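Long-range contact in uncharacterized protein (Cricetid herpesvirus 2, PDB 4ZKQ), which binds chemokines as a viral decoy receptor of a rodent gammaherpesvirus, probably diverting them from the receptors of host cells: residues R236-Q248 with P256-G268. Residues are numbered along the deposited sequence; the frame is centred on the assembly and turned at random.
Sequences RVLLTALGFYKRQ and PKGMVYVHLIDSG. With NAG (2-acetamido-2-deoxy-beta-D-glucopyranose), chain B.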
ATOM      1  N   ARG A 236       9.163   8.156  -1.424  1.00 23.67           N
ATOM      2  CA  ARG A 236       8.555   7.743  -2.685  1.00 25.20           C
ATOM      3  C   ARG A 236       7.941   8.980  -3.325  1.00 23.37           C
ATOM      4  O   ARG A 236       7.263   9.757  -2.653  1.00 22.72           O
ATOM      5  CB  ARG A 236       7.511   6.643  -2.438  1.00 26.90           C
ATOM      6  CG  ARG A 236       6.625   6.268  -3.624  1.00 33.09           C
ATOM      7  CD  ARG A 236       5.767   5.027  -3.309  1.00 33.80           C
ATOM      8  NE  ARG A 236       4.721   4.827  -4.315  1.00 41.06           N
ATOM      9  CZ  ARG A 236       3.445   4.543  -4.054  1.00 41.65           C
ATOM     10  NH1 ARG A 236       3.015   4.404  -2.808  1.00 28.72           N
ATOM     11  NH2 ARG A 236       2.585   4.394  -5.057  1.00 37.99           N
ATOM     12  N   VAL A 237       8.203   9.177  -4.613  1.00 23.74           N
ATOM     13  CA  VAL A 237       7.646  10.316  -5.328  1.00 19.84           C
ATOM     14  C   VAL A 237       6.719   9.830  -6.424  1.00 26.71           C
ATOM     15  O   VAL A 237       7.127   9.080  -7.311  1.00 29.61           O
ATOM     16  CB  VAL A 237       8.743  11.209  -5.943  1.00 26.81           C
ATOM     17  CG1 VAL A 237       8.117  12.338  -6.750  1.00 32.70           C
ATOM     18  CG2 VAL A 237       9.634  11.778  -4.855  1.00 29.97           C
ATOM     19  N   LEU A 238       5.465  10.254  -6.343  1.00 29.47           N
ATOM     20  CA  LEU A 238       4.484   9.962  -7.377  1.00 29.10           C
ATOM     21  C   LEU A 238       4.432  11.123  -8.344  1.00 29.85           C
ATOM     22  O   LEU A 238       4.379  12.277  -7.926  1.00 28.81           O
ATOM     23  CB  LEU A 238       3.099   9.742  -6.782  1.00 25.29           C
ATOM     24  CG  LEU A 238       3.002   8.962  -5.475  1.00 28.39           C
ATOM     25  CD1 LEU A 238       1.556   8.898  -5.032  1.00 30.46           C
ATOM     26  CD2 LEU A 238       3.569   7.579  -5.640  1.00 34.39           C
ATOM     27  N   LEU A 239       4.440  10.819  -9.634  1.00 27.74           N
ATOM     28  CA  LEU A 239       4.207  11.831 -10.647  1.00 21.36           C
ATOM     29  C   LEU A 239       2.917  11.484 -11.372  1.00 22.24           C
ATOM     30  O   LEU A 239       2.828  10.453 -12.036  1.00 23.37           O
ATOM     31  CB  LEU A 239       5.386  11.917 -11.615  1.00 33.63           C
ATOM     32  CG  LEU A 239       5.347  13.108 -12.576  1.00 40.22           C
ATOM     33  CD1 LEU A 239       5.331  14.439 -11.829  1.00 35.32           C
ATOM     34  CD2 LEU A 239       6.526  13.047 -13.536  1.00 47.34           C
ATOM     35  N   THR A 240       1.919  12.346 -11.216  1.00 20.55           N
ATOM     36  CA  THR A 240       0.565  12.053 -11.653  1.00 22.79           C
ATOM     37  C   THR A 240       0.004  13.132 -12.568  1.00 23.94           C
ATOM     38  O   THR A 240       0.057  14.313 -12.236  1.00 24.56           O
ATOM     39  CB  THR A 240      -0.376  11.908 -10.447  1.00 21.93           C
ATOM     40  OG1 THR A 240       0.207  11.019  -9.488  1.00 22.76           O
ATOM     41  CG2 THR A 240      -1.723  11.370 -10.892  1.00 24.88           C
ATOM     42  N   ALA A 241      -0.552  12.710 -13.703  1.00 20.93           N
ATOM     43  CA  ALA A 241      -1.300  13.599 -14.595  1.00 24.94           C
ATOM     44  C   ALA A 241      -2.803  13.476 -14.366  1.00 22.37           C
ATOM     45  O   ALA A 241      -3.360  12.384 -14.457  1.00 24.99           O
ATOM     46  CB  ALA A 241      -0.970  13.287 -16.049  1.00 24.10           C
ATOM     47  N   LEU A 242      -3.450  14.595 -14.058  1.00 21.55           N
ATOM     48  CA  LEU A 242      -4.907  14.666 -13.994  1.00 19.05           C
ATOM     49  C   LEU A 242      -5.450  15.332 -15.251  1.00 28.73           C
ATOM     50  O   LEU A 242      -4.802  16.209 -15.812  1.00 24.99           O
ATOM     51  CB  LEU A 242      -5.366  15.455 -12.773  1.00 22.75           C
ATOM     52  CG  LEU A 242      -4.907  14.936 -11.409  1.00 23.74           C
ATOM     53  CD1 LEU A 242      -5.571  15.747 -10.317  1.00 31.07           C
ATOM     54  CD2 LEU A 242      -5.224  13.467 -11.255  1.00 27.50           C
ATOM     55  N   GLY A 243      -6.652  14.941 -15.664  1.00 25.86           N
ATOM     56  CA  GLY A 243      -7.275  15.523 -16.841  1.00 31.17           C
ATOM     57  C   GLY A 243      -8.436  14.696 -17.355  1.00 29.88           C
ATOM     58  O   GLY A 243      -8.998  13.879 -16.624  1.00 23.17           O
ATOM     59  N   PHE A 244      -8.801  14.912 -18.616  1.00 30.86           N
ATOM     60  CA  PHE A 244      -9.931  14.209 -19.218  1.00 27.80           C
ATOM     61  C   PHE A 244      -9.507  13.529 -20.504  1.00 28.54           C
ATOM     62  O   PHE A 244      -8.782  14.110 -21.314  1.00 30.40           O
ATOM     63  CB  PHE A 244     -11.085  15.172 -19.492  1.00 31.91           C
ATOM     64  CG  PHE A 244     -11.428  16.048 -18.329  1.00 33.92           C
ATOM     65  CD1 PHE A 244     -10.742  17.230 -18.114  1.00 39.01           C
ATOM     66  CD2 PHE A 244     -12.439  15.695 -17.450  1.00 35.40           C
ATOM     67  CE1 PHE A 244     -11.055  18.041 -17.042  1.00 39.78           C
ATOM     68  CE2 PHE A 244     -12.757  16.506 -16.376  1.00 35.11           C
ATOM     69  CZ  PHE A 244     -12.065  17.678 -16.173  1.00 40.00           C
ATOM     70  N   TYR A 245      -9.994  12.307 -20.684  0.56 27.42           N
ATOM     71  CA  TYR A 245      -9.745  11.542 -21.892  0.56 28.45           C
ATOM     72  C   TYR A 245     -10.308  12.296 -23.082  0.56 27.33           C
ATOM     73  O   TYR A 245     -11.416  12.831 -23.012  0.56 24.00           O
ATOM     74  CB  TYR A 245     -10.382  10.157 -21.790  0.56 29.66           C
ATOM     75  CG  TYR A 245     -10.000   9.223 -22.911  0.56 31.27           C
ATOM     76  CD1 TYR A 245      -8.737   8.654 -22.959  0.56 31.09           C
ATOM     77  CD2 TYR A 245     -10.903   8.901 -23.915  0.56 30.24           C
ATOM     78  CE1 TYR A 245      -8.379   7.800 -23.978  0.56 31.26           C
ATOM     79  CE2 TYR A 245     -10.554   8.045 -24.938  0.56 32.71           C
ATOM     80  CZ  TYR A 245      -9.289   7.497 -24.962  0.56 28.76           C
ATOM     81  OH  TYR A 245      -8.925   6.643 -25.974  0.56 34.43           O
ATOM     82  N   LYS A 246      -9.539  12.362 -24.162  1.00 29.56           N
ATOM     83  CA  LYS A 246     -10.050  12.935 -25.387  1.00 28.95           C
ATOM     84  C   LYS A 246     -10.990  11.947 -26.075  1.00 23.85           C
ATOM     85  O   LYS A 246     -10.559  10.879 -26.507  1.00 31.07           O
ATOM     86  CB  LYS A 246      -8.876  13.306 -26.294  1.00 43.52           C
ATOM     87  CG  LYS A 246      -9.268  13.805 -27.648  1.00 64.16           C
ATOM     88  CD  LYS A 246     -10.374  14.791 -27.507  1.00 72.99           C
ATOM     89  CE  LYS A 246     -10.428  15.681 -28.694  1.00 78.54           C
ATOM     90  NZ  LYS A 246     -10.138  15.017 -30.009  1.00 85.85           N
ATOM     91  N   ARG A 247     -12.272  12.289 -26.154  1.00 24.38           N
ATOM     92  CA  ARG A 247     -13.259  11.397 -26.766  1.00 37.51           C
ATOM     93  C   ARG A 247     -13.552  11.776 -28.221  1.00 38.81           C
ATOM     94  O   ARG A 247     -14.043  12.869 -28.502  1.00 46.97           O
ATOM     95  CB  ARG A 247     -14.558  11.407 -25.960  1.00 31.66           C
ATOM     96  CG  ARG A 247     -14.358  11.207 -24.468  1.00 28.75           C
ATOM     97  CD  ARG A 247     -15.672  10.942 -23.756  1.00 46.63           C
ATOM     98  NE  ARG A 247     -16.025   9.525 -23.763  1.00 43.97           N
ATOM     99  CZ  ARG A 247     -15.464   8.612 -22.975  1.00 43.80           C
ATOM    100  NH1 ARG A 247     -14.511   8.962 -22.117  1.00 31.30           N
ATOM    101  NH2 ARG A 247     -15.853   7.344 -23.048  1.00 40.70           N
ATOM    102  N   GLN A 248     -13.240  10.863 -29.137  1.00 34.24           N
ATOM    103  CA  GLN A 248     -13.537  11.042 -30.557  1.00 34.58           C
ATOM    104  C   GLN A 248     -15.041  11.021 -30.844  1.00 36.98           C
ATOM    105  O   GLN A 248     -15.776  10.238 -30.242  1.00 25.86           O
ATOM    106  CB  GLN A 248     -12.853   9.952 -31.385  1.00 37.46           C
ATOM    107  CG  GLN A 248     -11.340   9.924 -31.257  1.00 52.91           C
ATOM    108  CD  GLN A 248     -10.702  11.264 -31.573  1.00 74.67           C
ATOM    109  OE1 GLN A 248      -9.931  11.800 -30.776  1.00 68.09           O
ATOM    110  NE2 GLN A 248     -11.025  11.814 -32.740  1.00 61.60           N
ATOM    111  N   PRO A 256     -13.534   5.883 -19.065  1.00 46.98           N
ATOM    112  CA  PRO A 256     -14.747   6.567 -18.609  1.00 41.93           C
ATOM    113  C   PRO A 256     -14.716   8.075 -18.802  1.00 37.32           C
ATOM    114  O   PRO A 256     -13.665   8.680 -19.022  1.00 31.84           O
ATOM    115  CB  PRO A 256     -14.798   6.223 -17.121  1.00 45.37           C
ATOM    116  CG  PRO A 256     -13.366   6.069 -16.739  1.00 47.40           C
ATOM    117  CD  PRO A 256     -12.688   5.457 -17.934  1.00 43.30           C
ATOM    118  N   LYS A 257     -15.897   8.671 -18.710  1.00 31.99           N
ATOM    119  CA  LYS A 257     -16.037  10.110 -18.768  1.00 37.22           C
ATOM    120  C   LYS A 257     -15.657  10.684 -17.397  1.00 36.42           C
ATOM    121  O   LYS A 257     -15.441   9.923 -16.451  1.00 30.21           O
ATOM    122  CB  LYS A 257     -17.463  10.482 -19.170  1.00 61.55           C
ATOM    123  CG  LYS A 257     -17.568  11.797 -19.924  1.00 65.47           C
ATOM    124  CD  LYS A 257     -18.883  11.889 -20.703  1.00 70.06           C
ATOM    125  CE  LYS A 257     -19.243  13.325 -20.962  1.00 74.98           C
ATOM    126  NZ  LYS A 257     -20.585  13.483 -21.567  1.00 77.41           N
ATOM    127  N   GLY A 258     -15.562  12.007 -17.294  1.00 28.79           N
ATOM    128  CA  GLY A 258     -15.139  12.657 -16.062  1.00 29.03           C
ATOM    129  C   GLY A 258     -13.632  12.692 -15.904  1.00 24.24           C
ATOM    130  O   GLY A 258     -12.900  12.287 -16.805  1.00 23.21           O
ATOM    131  N   MET A 259     -13.144  13.170 -14.759  1.00 25.35           N
ATOM    132  CA  MET A 259     -11.703  13.282 -14.591  1.00 17.75           C
ATOM    133  C   MET A 259     -11.070  11.914 -14.376  1.00 18.73           C
ATOM    134  O   MET A 259     -11.660  11.027 -13.751  1.00 23.53           O
ATOM    135  CB  MET A 259     -11.343  14.205 -13.426  1.00 23.19           C
ATOM    136  CG  MET A 259      -9.852  14.482 -13.340  1.00 22.08           C
ATOM    137  SD  MET A 259      -9.431  15.744 -12.131  1.00 28.92           S
ATOM    138  CE  MET A 259     -10.254  17.170 -12.844  1.00 39.78           C
ATOM    139  N   VAL A 260      -9.866  11.768 -14.911  1.00 18.28           N
ATOM    140  CA  VAL A 260      -9.071  10.556 -14.781  1.00 22.33           C
ATOM    141  C   VAL A 260      -7.662  10.925 -14.367  1.00 21.93           C
ATOM    142  O   VAL A 260      -7.325  12.109 -14.294  1.00 26.40           O
ATOM    143  CB  VAL A 260      -9.001   9.771 -16.097  1.00 23.83           C
ATOM    144  CG1 VAL A 260     -10.376   9.331 -16.519  1.00 24.34           C
ATOM    145  CG2 VAL A 260      -8.361  10.629 -17.180  1.00 29.50           C
ATOM    146  N   TYR A 261      -6.836   9.915 -14.113  1.00 21.90           N
ATOM    147  CA  TYR A 261      -5.413  10.146 -13.922  1.00 18.60           C
ATOM    148  C   TYR A 261      -4.609   9.195 -14.790  1.00 22.61           C
ATOM    149  O   TYR A 261      -5.099   8.146 -15.211  1.00 23.49           O
ATOM    150  CB  TYR A 261      -5.008  10.001 -12.442  1.00 22.11           C
ATOM    151  CG  TYR A 261      -4.991   8.586 -11.889  1.00 19.72           C
ATOM    152  CD1 TYR A 261      -3.963   7.712 -12.196  1.00 19.03           C
ATOM    153  CD2 TYR A 261      -5.991   8.139 -11.034  1.00 19.44           C
ATOM    154  CE1 TYR A 261      -3.935   6.431 -11.691  1.00 17.47           C
ATOM    155  CE2 TYR A 261      -5.973   6.858 -10.524  1.00 18.49           C
ATOM    156  CZ  TYR A 261      -4.941   6.009 -10.853  1.00 19.49           C
ATOM    157  OH  TYR A 261      -4.913   4.731 -10.345  1.00 20.46           O
ATOM    158  N   VAL A 262      -3.372   9.591 -15.057  1.00 20.32           N
ATOM    159  CA  VAL A 262      -2.387   8.737 -15.700  1.00 20.11           C
ATOM    160  C   VAL A 262      -1.089   8.837 -14.912  1.00 19.67           C
ATOM    161  O   VAL A 262      -0.732   9.917 -14.443  1.00 23.76           O
ATOM    162  CB  VAL A 262      -2.150   9.148 -17.177  1.00 28.29           C
ATOM    163  CG1 VAL A 262      -0.986   8.379 -17.776  1.00 31.52           C
ATOM    164  CG2 VAL A 262      -3.403   8.916 -17.999  1.00 32.87           C
ATOM    165  N   HIS A 263      -0.400   7.709 -14.744  1.00 22.32           N
ATOM    166  CA  HIS A 263       0.931   7.703 -14.142  1.00 23.99           C
ATOM    167  C   HIS A 263       1.964   8.243 -15.125  1.00 33.28           C
ATOM    168  O   HIS A 263       1.967   7.856 -16.292  1.00 25.64           O
ATOM    169  CB  HIS A 263       1.338   6.287 -13.718  1.00 30.18           C
ATOM    170  CG  HIS A 263       0.464   5.688 -12.662  1.00 26.74           C
ATOM    171  ND1 HIS A 263       0.380   6.202 -11.382  1.00 27.35           N
ATOM    172  CD2 HIS A 263      -0.355   4.613 -12.686  1.00 34.64           C
ATOM    173  CE1 HIS A 263      -0.455   5.475 -10.674  1.00 33.28           C
ATOM    174  NE2 HIS A 263      -0.922   4.498 -11.439  1.00 35.35           N
ATOM    175  N   LEU A 264       2.845   9.119 -14.649  1.00 26.41           N
ATOM    176  CA  LEU A 264       3.956   9.619 -15.461  1.00 35.29           C
ATOM    177  C   LEU A 264       5.284   9.020 -14.995  1.00 43.40           C
ATOM    178  O   LEU A 264       5.433   8.649 -13.832  1.00 57.14           O
ATOM    179  CB  LEU A 264       4.013  11.146 -15.405  1.00 35.94           C
ATOM    180  CG  LEU A 264       2.742  11.868 -15.856  1.00 34.62           C
ATOM    181  CD1 LEU A 264       2.869  13.359 -15.588  1.00 38.47           C
ATOM    182  CD2 LEU A 264       2.454  11.603 -17.329  1.00 37.15           C
ATOM    183  N   ILE A 265       6.244   8.932 -15.912  1.00 57.63           N
ATOM    184  CA  ILE A 265       7.551   8.341 -15.627  1.00 70.37           C
ATOM    185  C   ILE A 265       8.475   9.358 -14.958  1.00 93.45           C
ATOM    186  O   ILE A 265       8.293  10.566 -15.115  1.00 95.98           O
ATOM    187  CB  ILE A 265       8.230   7.819 -16.920  1.00 77.50           C
ATOM    188  CG1 ILE A 265       7.255   6.977 -17.748  1.00 89.12           C
ATOM    189  CG2 ILE A 265       9.472   6.997 -16.586  1.00 80.60           C
ATOM    190  CD1 ILE A 265       7.763   6.640 -19.141  1.00 88.10           C
ATOM    191  N   ASP A 266       9.464   8.870 -14.213  1.00107.47           N
ATOM    192  CA  ASP A 266      10.470   9.740 -13.607  1.00118.80           C
ATOM    193  C   ASP A 266      11.280  10.478 -14.679  1.00127.73           C
ATOM    194  O   ASP A 266      11.493   9.960 -15.776  1.00122.28           O
ATOM    195  CB  ASP A 266      11.404   8.936 -12.688  1.00128.63           C
ATOM    196  CG  ASP A 266      11.901   7.642 -13.323  1.00141.23           C
ATOM    197  OD1 ASP A 266      12.068   7.595 -14.559  1.00147.81           O
ATOM    198  OD2 ASP A 266      12.129   6.665 -12.577  1.00126.12           O
ATOM    199  N   SER A 267      11.719  11.692 -14.359  1.00137.81           N
ATOM    200  CA  SER A 267      12.477  12.510 -15.305  1.00142.54           C
ATOM    201  C   SER A 267      13.805  11.850 -15.662  1.00138.14           C
ATOM    202  O   SER A 267      14.170  11.755 -16.833  1.00121.37           O
ATOM    203  CB  SER A 267      12.717  13.911 -14.734  1.00122.27           C
ATOM    204  OG  SER A 267      13.437  13.853 -13.514  1.00110.26           O
ATOM    205  N   GLY A 268      14.524  11.401 -14.639  1.00140.57           N
ATOM    206  CA  GLY A 268      15.753  10.658 -14.836  1.00134.86           C
ATOM    207  C   GLY A 268      15.473   9.171 -14.775  1.00145.97           C
ATOM    208  O   GLY A 268      14.979   8.666 -13.764  1.00146.38           O
TER
HETATM  209  C1  NAG B   2     -14.664  21.532 -18.859  1.00129.61           C
HETATM  210  C2  NAG B   2     -14.140  20.249 -19.409  1.00115.86           C
HETATM  211  C3  NAG B   2     -15.041  19.087 -18.932  1.00100.91           C
HETATM  212  C4  NAG B   2     -15.327  19.134 -17.424  1.00 99.44           C
HETATM  213  C5  NAG B   2     -15.620  20.532 -16.928  1.00116.84           C
HETATM  214  C6  NAG B   2     -15.598  20.541 -15.406  1.00106.80           C
HETATM  215  C7  NAG B   2     -13.445  19.308 -21.605  1.00114.89           C
HETATM  216  C8  NAG B   2     -13.475  19.368 -23.096  1.00103.47           C
HETATM  217  N2  NAG B   2     -14.154  20.296 -20.823  1.00128.36           N
HETATM  218  O3  NAG B   2     -14.405  17.881 -19.214  1.00 71.36           O
HETATM  219  O4  NAG B   2     -16.443  18.313 -17.157  1.00 98.04           O
HETATM  220  O5  NAG B   2     -14.641  21.433 -17.419  1.00129.64           O
HETATM  221  O6  NAG B   2     -15.817  21.861 -14.923  1.00118.24           O
HETATM  222  O7  NAG B   2     -12.824  18.419 -21.049  1.00 85.07           O
HETATM  223  O   HOH W   1       1.197   8.609 -10.325  1.00 27.75           O
HETATM  224  O   HOH W   2     -12.394  11.113 -19.046  1.00 27.83           O
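With F244 CG set anti to its carbonyl carbon (chi1 -48°) and M259 CG anti to its backbone N (chi1 -173°), ring and thioether meet at an oblique angle. A bend at the last M259 torsion (chi3 -64°) brings CE to 3.8 Å from F244 CZ, and SD lies beside L242 CB. An N-acetylglucosamine packs over one face of the F244 ring, its O3 3.4 Å above the plane and over the ring centre. Between these side chains and L264 the backbones pair as an antiparallel beta hairpin: A241 with V262 and G243 with V260 are the hydrogen-bonded pairs, T240 with H263 and L242 with Y261 the non-hydrogen-bonded ones. A241 N to V262 O and V262 N to A241 O both measure 2.9 Å; V260 N to G243 O is as short, whereas the return bond from G243 N to V260 O is longer, 3.2 Å. L264 N continues the pairing to L239 O. The 260-263 strand lines one side of strand 233-244, whose other side is hydrogen-bonded to strand 206-223. On the face of T240, L242 and Y261, L242 CD2 packs 3.7 Å from Y261 CB, while T240 CG2 touches the same CB; the Y261 hydroxyl reaches beyond the hairpin to the backbone N of L147. The opposite face carries A241, V260 and V262. L264 CD1 comes within 3.9 Å of A241 CB, and L239 CD2 rests against L264 CB at 3.7 Å. Two waters stitch the ends. One bridges T240 OG1 and H263 ND1, lying in the imidazole plane at its edge, with a weak bond to L239 O; the other accepts from Y245 N and donates to the carbonyls of P256 and G258. Beyond it R247 NH1 approaches P256 O, and NH2 is hydrogen-bonded to V255 O.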